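Local coordinates for protein PTS-dependent dihydroxyacetone kinase, ADP-binding subunit dhaL (Lactococcus lactis subsp. lactis, PDB 3CR3) that binds ADP and magnesium, takes a phosphoryl group from DhaM to form ATP, and passes it to dihydroxyacetone bound to DhaK, at residues 38-41 with 42-45; 58-61 with 62-66; 130-133 with 134-138; 184-187 with 188-191. One frame throughout, in Å; residues are numbered along the deposited sequence.

Contact 1: 38-41 with 42-45. With ADP (adenosine-5'-diphosphate), chain G.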
loop_
_atom_site.group_PDB
_atom_site.type_symbol
_atom_site.label_atom_id
_atom_site.label_comp_id
_atom_site.label_asym_id
_atom_site.label_seq_id
_atom_site.Cartn_x
_atom_site.Cartn_y
_atom_site.Cartn_z
ATOM N N GLY A 38 -11.169 23.019 -6.296
ATOM C CA GLY A 38 -11.349 24.177 -7.164
ATOM C C GLY A 38 -10.637 24.054 -8.497
ATOM O O GLY A 38 -11.241 24.294 -9.545
ATOM N N ALA A 39 -9.354 23.692 -8.448
ATOM C CA ALA A 39 -8.554 23.367 -9.638
ATOM C C ALA A 39 -9.221 22.292 -10.511
ATOM O O ALA A 39 -9.335 22.469 -11.725
ATOM C CB ALA A 39 -7.179 22.897 -9.211
ATOM N N ASN A 40 -9.653 21.192 -9.874
ATOM C CA ASN A 40 -10.352 20.066 -10.510
ATOM C C ASN A 40 -11.592 20.523 -11.284
ATOM O O ASN A 40 -11.754 20.218 -12.473
ATOM C CB ASN A 40 -10.812 19.051 -9.440
ATOM C CG ASN A 40 -9.706 18.081 -8.985
ATOM O OD1 ASN A 40 -8.626 18.009 -9.568
ATOM N ND2 ASN A 40 -10.006 17.304 -7.941
HETATM N N MSE A 41 -12.472 21.238 -10.582
HETATM C CA MSE A 41 -13.706 21.761 -11.154
HETATM C C MSE A 41 -13.484 22.834 -12.230
HETATM O O MSE A 41 -14.263 22.907 -13.187
HETATM C CB MSE A 41 -14.629 22.294 -10.055
HETATM C CG MSE A 41 -15.155 21.217 -9.081
HETATM SE SE MSE A 41 -16.119 19.746 -9.952
HETATM C CE MSE A 41 -17.674 20.806 -10.514
ATOM N N ALA A 42 -12.458 23.674 -12.055
ATOM C CA ALA A 42 -12.136 24.718 -13.033
ATOM C C ALA A 42 -11.741 24.121 -14.369
ATOM O O ALA A 42 -12.242 24.544 -15.413
ATOM C CB ALA A 42 -11.051 25.650 -12.528
ATOM N N ARG A 43 -10.852 23.136 -14.311
ATOM C CA ARG A 43 -10.434 22.340 -15.471
ATOM C C ARG A 43 -11.641 21.673 -16.137
ATOM O O ARG A 43 -11.893 21.854 -17.332
ATOM C CB ARG A 43 -9.439 21.282 -15.004
ATOM C CG ARG A 43 -8.898 20.332 -16.061
ATOM C CD ARG A 43 -7.692 19.555 -15.509
ATOM N NE ARG A 43 -6.683 20.446 -14.921
ATOM C CZ ARG A 43 -6.338 20.481 -13.629
ATOM N NH1 ARG A 43 -6.895 19.659 -12.752
ATOM N NH2 ARG A 43 -5.410 21.346 -13.218
ATOM N N GLY A 44 -12.398 20.922 -15.346
ATOM C CA GLY A 44 -13.520 20.166 -15.864
ATOM C C GLY A 44 -14.577 21.029 -16.521
ATOM O O GLY A 44 -15.124 20.658 -17.560
HETATM N N MSE A 45 -14.871 22.175 -15.907
HETATM C CA MSE A 45 -15.900 23.060 -16.421
HETATM C C MSE A 45 -15.405 23.940 -17.577
HETATM O O MSE A 45 -16.180 24.261 -18.482
HETATM C CB MSE A 45 -16.557 23.880 -15.304
HETATM C CG MSE A 45 -17.562 23.074 -14.455
HETATM SE SE MSE A 45 -18.962 22.188 -15.532
HETATM C CE MSE A 45 -19.730 23.728 -16.398
HETATM P PB ADP G . -10.717 14.283 -4.236
HETATM O O1B ADP G . -9.515 15.168 -4.318
HETATM O O2B ADP G . -10.533 12.979 -4.934
HETATM O O3B ADP G . -11.277 14.140 -2.820
HETATM P PA ADP G . -12.247 16.615 -5.046
HETATM O O1A ADP G . -11.372 17.364 -4.100
HETATM O O2A ADP G . -12.320 17.145 -6.459
HETATM O O3A ADP G . -11.870 15.037 -5.092
HETATM O "O5'" ADP G . -13.748 16.543 -4.454
HETATM C "C5'" ADP G . -13.970 16.392 -3.048
HETATM C "C4'" ADP G . -15.467 16.341 -2.831
HETATM O "O4'" ADP G . -16.043 15.151 -3.385
HETATM C "C3'" ADP G . -15.852 16.322 -1.362
HETATM O "O3'" ADP G . -15.919 17.665 -0.881
HETATM C "C2'" ADP G . -17.207 15.617 -1.354
HETATM O "O2'" ADP G . -18.308 16.524 -1.448
HETATM C "C1'" ADP G . -17.207 14.804 -2.641
HETATM N N9 ADP G . -17.120 13.368 -2.322
HETATM C C8 ADP G . -15.971 12.715 -2.043
HETATM N N7 ADP G . -16.219 11.420 -1.797
HETATM C C5 ADP G . -17.549 11.242 -1.909
HETATM C C6 ADP G . -18.475 10.104 -1.764
HETATM N N6 ADP G . -17.978 8.889 -1.464
HETATM N N1 ADP G . -19.793 10.326 -1.965
HETATM C C2 ADP G . -20.282 11.539 -2.289
HETATM N N3 ADP G . -19.500 12.611 -2.428
HETATM C C4 ADP G . -18.151 12.526 -2.248
HETATM O O HOH W 1 -7.939 16.872 -12.508
#
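The first turns of helix 37-54 put Asn40 against the alpha-phosphate of ADP, with Arg43 behind it, in the nucleotide site of this kinase subunit. The carbonyls of 38-41 accept the N-H groups of 42-45 in four successive i to i+4 bonds, such as Ala42 N to Gly38 O at 2.9 Å and Arg43 N to Ala39 O at 3.1 Å. The amide of Asn40 is used at both ends. ND2 gives a fairly straight bond to the alpha-phosphate oxygen O2A of ADP, 2.8 Å with an N-H...O angle of 164°, while OD1 accepts from a water at 3.2 Å. That same water accepts from Arg43 NH1 at 3.0 Å and bridges the two side chains, whose OD1 and NH1 are 4.0 Å apart, with OD1 at the edge of the guanidinium. Arg43 leaves the backbone with CG opposite its N, then bends at chi3 (-51°), which folds the guanidinium back until Ala39 O lies over one face, toward the rim. With alanine at position 40, O2A would probably lose this donor and Arg43 its water-bridged mate. Met41 and Met45, both selenomethionine, pack on Phe14 of helix 4-20, and Met41 also touches Ser79 and Tyr83 of helix 79-94. ADP is held further by His37, Ala78, Ser79, Gly115, Asp174 and Gly176. Phosphates lying beside the first turn of this helix, near the magnesium ions held by Asp29, Asp34 and Asp36, are characteristic of the DhaL nucleotide site.

Contact 2: 58-61 with 62-66; sequences GNVS and EIFKK
The chain is turned at Gly58, extended at Asn59 and then coils into helix 60-74, with Asn59 as N-cap. Regular i to i+4 bonds follow, Phe64 N to Val60 O at 3.1 Å and Lys65 N to Ser61 O at 3.0 Å, whereas Ile63 N reaches Asn59 O only weakly. Asn59 CG sits between its backbone N and carbonyl carbon (chi1 62°), and this swings OD1 over the first turn to take the N-H of Glu62, OD1 to N 2.9 Å. The Glu62 side chain returns the reach: extended beyond CG, it crosses the Asn59 side chain at about a right angle and sets OE1 3.0 Å from Gly58 N, which meets it from above the carboxylate plane. A lysine in place of Glu62 would probably leave the Gly58 N-H without its acceptor and free the turn before the helix to move. Ser61 OG bonds to Ser91 O of helix 79-94, and Phe64 packs on Met90 there and on Trp10 of helix 4-20, joining three helices. Val60 lies alongside Phe64, pointing the same way, and its CG1 makes a CH-pi contact over one ring face, 3.9 Å from the centroid and 3.6 Å from CE2.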
loop_
_atom_site.group_PDB
_atom_site.type_symbol
_atom_site.label_atom_id
_atom_site.label_comp_id
_atom_site.label_asym_id
_atom_site.label_seq_id
_atom_site.Cartn_x
_atom_site.Cartn_y
_atom_site.Cartn_z
ATOM N N GLY A 58 -29.180 18.421 -30.334
ATOM C CA GLY A 58 -30.563 18.165 -30.719
ATOM C C GLY A 58 -31.502 18.283 -29.535
ATOM O O GLY A 58 -32.676 18.624 -29.697
ATOM N N ASN A 59 -30.989 17.999 -28.339
ATOM C CA ASN A 59 -31.795 18.085 -27.127
ATOM C C ASN A 59 -30.963 18.266 -25.848
ATOM O O ASN A 59 -29.725 18.287 -25.900
ATOM C CB ASN A 59 -32.749 16.883 -27.024
ATOM C CG ASN A 59 -32.023 15.558 -26.941
ATOM O OD1 ASN A 59 -31.142 15.387 -26.113
ATOM N ND2 ASN A 59 -32.412 14.600 -27.790
ATOM N N VAL A 60 -31.659 18.403 -24.720
ATOM C CA VAL A 60 -31.040 18.620 -23.417
ATOM C C VAL A 60 -30.301 17.363 -22.946
ATOM O O VAL A 60 -29.199 17.469 -22.414
ATOM C CB VAL A 60 -32.093 19.117 -22.364
ATOM C CG1 VAL A 60 -31.483 19.273 -20.978
ATOM C CG2 VAL A 60 -32.683 20.427 -22.802
ATOM N N SER A 61 -30.899 16.183 -23.144
ATOM C CA SER A 61 -30.221 14.914 -22.845
ATOM C C SER A 61 -28.802 14.870 -23.430
ATOM O O SER A 61 -27.861 14.516 -22.720
ATOM C CB SER A 61 -31.040 13.712 -23.335
ATOM O OG SER A 61 -30.361 12.496 -23.093
ATOM N N GLU A 62 -28.656 15.233 -24.708
ATOM C CA GLU A 62 -27.330 15.337 -25.343
ATOM C C GLU A 62 -26.359 16.261 -24.613
ATOM O O GLU A 62 -25.172 15.941 -24.490
ATOM C CB GLU A 62 -27.439 15.783 -26.808
ATOM C CG GLU A 62 -28.258 14.843 -27.662
ATOM C CD GLU A 62 -28.197 15.161 -29.136
ATOM O OE1 GLU A 62 -27.466 16.095 -29.542
ATOM O OE2 GLU A 62 -28.888 14.461 -29.903
ATOM N N ILE A 63 -26.847 17.405 -24.142
ATOM C CA ILE A 63 -25.992 18.327 -23.378
ATOM C C ILE A 63 -25.445 17.656 -22.121
ATOM O O ILE A 63 -24.234 17.658 -21.892
ATOM C CB ILE A 63 -26.710 19.629 -22.984
ATOM C CG1 ILE A 63 -27.387 20.252 -24.217
ATOM C CG2 ILE A 63 -25.718 20.597 -22.305
ATOM C CD1 ILE A 63 -28.278 21.449 -23.927
ATOM N N PHE A 64 -26.349 17.095 -21.315
ATOM C CA PHE A 64 -25.977 16.418 -20.080
ATOM C C PHE A 64 -24.984 15.269 -20.328
ATOM O O PHE A 64 -24.037 15.092 -19.561
ATOM C CB PHE A 64 -27.223 15.915 -19.339
ATOM C CG PHE A 64 -28.127 17.023 -18.793
ATOM C CD1 PHE A 64 -27.631 18.300 -18.522
ATOM C CD2 PHE A 64 -29.462 16.759 -18.507
ATOM C CE1 PHE A 64 -28.452 19.294 -18.013
ATOM C CE2 PHE A 64 -30.289 17.744 -17.996
ATOM C CZ PHE A 64 -29.782 19.019 -17.740
ATOM N N LYS A 65 -25.197 14.502 -21.400
ATOM C CA LYS A 65 -24.282 13.417 -21.758
ATOM C C LYS A 65 -22.874 13.942 -22.039
ATOM O O LYS A 65 -21.889 13.326 -21.629
ATOM C CB LYS A 65 -24.809 12.609 -22.957
ATOM C CG LYS A 65 -23.916 11.411 -23.321
ATOM C CD LYS A 65 -24.662 10.305 -24.100
ATOM C CE LYS A 65 -23.700 9.146 -24.468
ATOM N NZ LYS A 65 -22.918 8.645 -23.285
ATOM N N LYS A 66 -22.796 15.082 -22.726
ATOM C CA LYS A 66 -21.527 15.735 -23.059
ATOM C C LYS A 66 -20.832 16.264 -21.800
ATOM O O LYS A 66 -19.596 16.197 -21.674
ATOM C CB LYS A 66 -21.760 16.870 -24.067
ATOM C CG LYS A 66 -20.493 17.610 -24.538
ATOM C CD LYS A 66 -19.452 16.666 -25.145
ATOM C CE LYS A 66 -19.726 16.361 -26.623
ATOM N NZ LYS A 66 -18.846 15.228 -27.074
#

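Contact 3: 130-133 with 134-138; sequences AFLN and DLQTD
Backbone bonds join Ala130, Phe131 and Leu132 to Asp134, Leu135 and Gln136 in the last turns of helix 125-136, the shortest being Leu135 N to Phe131 O and Gln136 N to Leu132 O, each 2.9 Å. The helix then ends in a Schellman motif: Asp138, with positive phi, is the C-prime residue, its N bonding to Leu135 O while Ser139 N reaches back to Asp134 O. Apolar packing is led by Phe131 and Leu135. The Phe131 ring swings out opposite its backbone N (chi1 178°), and Leu135 CD1 settles over one face in a CH-pi contact, 4.0 Å from the centroid and shifted toward the rim, nearest to CE2. Both side chains also rest on Ile104 of helix 100-115 and on Ala140. Leu132 has a mixed partner: the Gln136 chain, extended beyond CG, runs across it and lays NE2 3.4 Å from Leu132 CD1. Among the polar groups, Thr137 OG1 comes to 2.9 Å from Asn133 O and is hydrogen-bonded with Ser139 OG, which also bonds to Asp134 O. The Asp134 carboxylate hangs beside the previous turn, CG 3.4 Å from Ala130 O, with OD2 in a weak bond to Asn144 ND2. The chemistry is thus divided: carbon and an aromatic face turn to the neighbouring helices, while the Schellman N-H groups and Ser139 OG serve Asp134 O and Leu135 O, where the helix ends.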
loop_
_atom_site.group_PDB
_atom_site.type_symbol
_atom_site.label_atom_id
_atom_site.label_comp_id
_atom_site.label_asym_id
_atom_site.label_seq_id
_atom_site.Cartn_x
_atom_site.Cartn_y
_atom_site.Cartn_z
ATOM N N ALA A 130 -31.019 18.162 0.165
ATOM C CA ALA A 130 -31.699 19.347 0.721
ATOM C C ALA A 130 -32.357 20.185 -0.377
ATOM O O ALA A 130 -33.471 20.694 -0.210
ATOM C CB ALA A 130 -30.713 20.202 1.560
ATOM N N PHE A 131 -31.671 20.312 -1.511
ATOM C CA PHE A 131 -32.188 21.108 -2.627
ATOM C C PHE A 131 -33.420 20.467 -3.265
ATOM O O PHE A 131 -34.416 21.158 -3.541
ATOM C CB PHE A 131 -31.077 21.328 -3.661
ATOM C CG PHE A 131 -31.502 22.102 -4.870
ATOM C CD1 PHE A 131 -31.947 23.428 -4.755
ATOM C CD2 PHE A 131 -31.403 21.532 -6.138
ATOM C CE1 PHE A 131 -32.321 24.162 -5.885
ATOM C CE2 PHE A 131 -31.760 22.260 -7.282
ATOM C CZ PHE A 131 -32.218 23.574 -7.160
ATOM N N LEU A 132 -33.363 19.154 -3.494
ATOM C CA LEU A 132 -34.529 18.398 -4.000
ATOM C C LEU A 132 -35.725 18.499 -3.060
ATOM O O LEU A 132 -36.851 18.745 -3.492
ATOM C CB LEU A 132 -34.179 16.922 -4.224
ATOM C CG LEU A 132 -35.311 15.962 -4.618
ATOM C CD1 LEU A 132 -35.845 16.292 -6.022
ATOM C CD2 LEU A 132 -34.828 14.535 -4.542
ATOM N N ASN A 133 -35.476 18.287 -1.773
ATOM C CA ASN A 133 -36.535 18.403 -0.771
ATOM C C ASN A 133 -37.215 19.775 -0.883
ATOM O O ASN A 133 -38.437 19.864 -0.904
ATOM C CB ASN A 133 -35.989 18.147 0.644
ATOM C CG ASN A 133 -35.790 16.648 0.947
ATOM O OD1 ASN A 133 -36.497 15.789 0.409
ATOM N ND2 ASN A 133 -34.841 16.340 1.829
ATOM N N ASP A 134 -36.401 20.824 -1.013
ATOM C CA ASP A 134 -36.893 22.203 -1.169
ATOM C C ASP A 134 -37.748 22.383 -2.429
ATOM O O ASP A 134 -38.820 22.989 -2.377
ATOM C CB ASP A 134 -35.725 23.204 -1.160
ATOM C CG ASP A 134 -35.228 23.520 0.251
ATOM O OD1 ASP A 134 -35.913 23.137 1.229
ATOM O OD2 ASP A 134 -34.156 24.157 0.378
ATOM N N LEU A 135 -37.274 21.852 -3.556
ATOM C CA LEU A 135 -38.034 21.895 -4.812
ATOM C C LEU A 135 -39.393 21.200 -4.668
ATOM O O LEU A 135 -40.394 21.682 -5.176
ATOM C CB LEU A 135 -37.233 21.277 -5.967
ATOM C CG LEU A 135 -35.943 21.952 -6.462
ATOM C CD1 LEU A 135 -35.184 21.004 -7.393
ATOM C CD2 LEU A 135 -36.203 23.290 -7.142
ATOM N N GLN A 136 -39.412 20.076 -3.959
ATOM C CA GLN A 136 -40.629 19.288 -3.733
ATOM C C GLN A 136 -41.602 19.966 -2.762
ATOM O O GLN A 136 -42.779 19.594 -2.672
ATOM C CB GLN A 136 -40.262 17.870 -3.256
ATOM C CG GLN A 136 -39.933 16.902 -4.397
ATOM C CD GLN A 136 -39.177 15.637 -3.955
ATOM O OE1 GLN A 136 -39.034 15.350 -2.759
ATOM N NE2 GLN A 136 -38.699 14.869 -4.938
ATOM N N THR A 137 -41.105 20.965 -2.044
ATOM C CA THR A 137 -41.926 21.737 -1.112
ATOM C C THR A 137 -42.010 23.192 -1.567
ATOM O O THR A 137 -42.409 24.074 -0.799
ATOM C CB THR A 137 -41.385 21.648 0.334
ATOM O OG1 THR A 137 -39.998 21.999 0.351
ATOM C CG2 THR A 137 -41.549 20.234 0.889
ATOM N N ASP A 138 -41.641 23.418 -2.831
ATOM C CA ASP A 138 -41.592 24.746 -3.452
ATOM C C ASP A 138 -40.990 25.803 -2.530
ATOM O O ASP A 138 -41.620 26.814 -2.237
ATOM C CB ASP A 138 -42.982 25.178 -3.925
ATOM C CG ASP A 138 -42.941 26.434 -4.773
ATOM O OD1 ASP A 138 -41.970 26.613 -5.560
ATOM O OD2 ASP A 138 -43.876 27.245 -4.641
#

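Contact 4: 184-187 with 188-191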
loop_
_atom_site.group_PDB
_atom_site.type_symbol
_atom_site.label_atom_id
_atom_site.label_comp_id
_atom_site.label_asym_id
_atom_site.label_seq_id
_atom_site.Cartn_x
_atom_site.Cartn_y
_atom_site.Cartn_z
ATOM N N PHE A 184 -26.579 24.826 -8.115
ATOM C CA PHE A 184 -28.014 25.000 -7.900
ATOM C C PHE A 184 -28.443 26.451 -7.858
ATOM O O PHE A 184 -29.556 26.779 -8.272
ATOM C CB PHE A 184 -28.455 24.302 -6.611
ATOM C CG PHE A 184 -28.175 22.825 -6.592
ATOM C CD1 PHE A 184 -28.204 22.076 -7.774
ATOM C CD2 PHE A 184 -27.904 22.173 -5.384
ATOM C CE1 PHE A 184 -27.953 20.708 -7.762
ATOM C CE2 PHE A 184 -27.645 20.799 -5.363
ATOM C CZ PHE A 184 -27.685 20.068 -6.568
ATOM N N GLU A 185 -27.578 27.295 -7.304
ATOM C CA GLU A 185 -27.789 28.731 -7.287
ATOM C C GLU A 185 -27.908 29.305 -8.712
ATOM O O GLU A 185 -28.808 30.085 -8.992
ATOM C CB GLU A 185 -26.678 29.395 -6.455
ATOM C CG GLU A 185 -26.132 30.687 -6.971
ATOM C CD GLU A 185 -25.078 31.280 -6.036
ATOM O OE1 GLU A 185 -24.439 30.513 -5.253
ATOM O OE2 GLU A 185 -24.903 32.518 -6.098
ATOM N N THR A 186 -27.011 28.900 -9.605
ATOM C CA THR A 186 -27.096 29.294 -11.022
ATOM C C THR A 186 -28.303 28.656 -11.736
ATOM O O THR A 186 -28.916 29.261 -12.599
ATOM C CB THR A 186 -25.809 28.945 -11.768
ATOM O OG1 THR A 186 -25.451 27.578 -11.496
ATOM C CG2 THR A 186 -24.678 29.864 -11.305
ATOM N N LEU A 187 -28.638 27.428 -11.364
ATOM C CA LEU A 187 -29.851 26.788 -11.851
ATOM C C LEU A 187 -31.106 27.617 -11.517
ATOM O O LEU A 187 -31.937 27.895 -12.392
ATOM C CB LEU A 187 -29.975 25.364 -11.291
ATOM C CG LEU A 187 -31.192 24.571 -11.806
ATOM C CD1 LEU A 187 -31.271 24.567 -13.349
ATOM C CD2 LEU A 187 -31.147 23.172 -11.282
ATOM N N LEU A 188 -31.228 28.002 -10.248
ATOM C CA LEU A 188 -32.365 28.793 -9.774
ATOM C C LEU A 188 -32.506 30.121 -10.528
ATOM O O LEU A 188 -33.618 30.540 -10.865
ATOM C CB LEU A 188 -32.244 29.038 -8.262
ATOM C CG LEU A 188 -32.506 27.844 -7.341
ATOM C CD1 LEU A 188 -32.502 28.300 -5.895
ATOM C CD2 LEU A 188 -33.826 27.148 -7.671
ATOM N N GLU A 189 -31.372 30.763 -10.799
ATOM C CA GLU A 189 -31.330 32.002 -11.590
ATOM C C GLU A 189 -31.971 31.885 -12.979
ATOM O O GLU A 189 -32.612 32.828 -13.450
ATOM C CB GLU A 189 -29.888 32.486 -11.765
ATOM C CG GLU A 189 -29.198 32.954 -10.485
ATOM C CD GLU A 189 -27.724 33.305 -10.689
ATOM O OE1 GLU A 189 -27.208 33.161 -11.821
ATOM O OE2 GLU A 189 -27.079 33.737 -9.703
ATOM N N VAL A 190 -31.779 30.758 -13.654
ATOM C CA VAL A 190 -32.253 30.655 -15.038
ATOM C C VAL A 190 -33.610 29.963 -15.116
ATOM O O VAL A 190 -34.363 30.152 -16.074
ATOM C CB VAL A 190 -31.223 29.974 -15.991
ATOM C CG1 VAL A 190 -29.801 30.348 -15.618
ATOM C CG2 VAL A 190 -31.388 28.467 -16.010
ATOM N N VAL A 191 -33.909 29.180 -14.085
ATOM C CA VAL A 191 -35.074 28.308 -14.069
ATOM C C VAL A 191 -36.223 28.921 -13.268
ATOM O O VAL A 191 -37.344 29.005 -13.771
ATOM C CB VAL A 191 -34.677 26.870 -13.572
ATOM C CG1 VAL A 191 -35.684 26.290 -12.575
ATOM C CG2 VAL A 191 -34.450 25.935 -14.762
#
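The ring of Phe184, whose carbonyl O accepts Leu188 N at 2.9 Å, stacks on Phe131 and forms an edge-to-face pair with Trp128, so helix 125-136 supplies both aromatic partners. The other flat groups are the carboxylates of Glu185 and Glu189, one turn apart in helix 175-191, which come within 4.4 Å of each other (OE2 to OE2). Such like charges would repel, but Glu185 OE2 makes a salt bridge to Lys17 NZ, which probably offsets the repulsion. Glu189 is extended beyond CG and runs over the preceding turn, its CG 3.3 Å from Glu185 O. Leu187 and Val191 cross at an angle, CD1 to CG2 at 3.7 Å, Leu187 being thrown that way by a first torsion of -177° that sets CG opposite its N. On the neighbouring strip Leu188 CG sits 3.3 Å from Phe184 O. At the end the bonding is mixed. Leu187 O takes two donors, Val191 N at 2.9 Å nearly in line with its C=O and Val190 N at 3.1 Å from well above the carbonyl plane. Val190 N reaches Thr186 O only weakly, while Val190 CG1 lies 3.3 Å from that oxygen. Thr186 OG1 bonds to Tyr182 O and Leu183 O, and the Thr186 side chain meets Trp10 and Phe14. Here the i+3 and i+4 donors share Leu187 O in the last turn of helix 175-191, packed among helices 4-20, 100-115 and 142-151 in the all-helical DhaL fold.

Overall arrangement
Contacts 1 to 4 follow one another along the chain within the all-helical fold, each on or at the end of one helix. Contact 1 alone meets ADP, and its Asn40 side chain lies about 4 Å from a magnesium ion. Contact 2 is on the next helix, its centre 20 Å from that of contact 1, away from the nucleotide. Contacts 3 and 4 are the pair that touch: Phe131 CD2 is 3.5 Å from Phe184 CG, and Leu188 CD2 closes on Phe131 CE1 at 3.8 Å, which merges them into one hydrophobic cluster. Contact 3 lies across the chain's centre from contact 1, their centres about 27 Å apart, while the Phe184 side chain of contact 4 is about 11 Å from ADP.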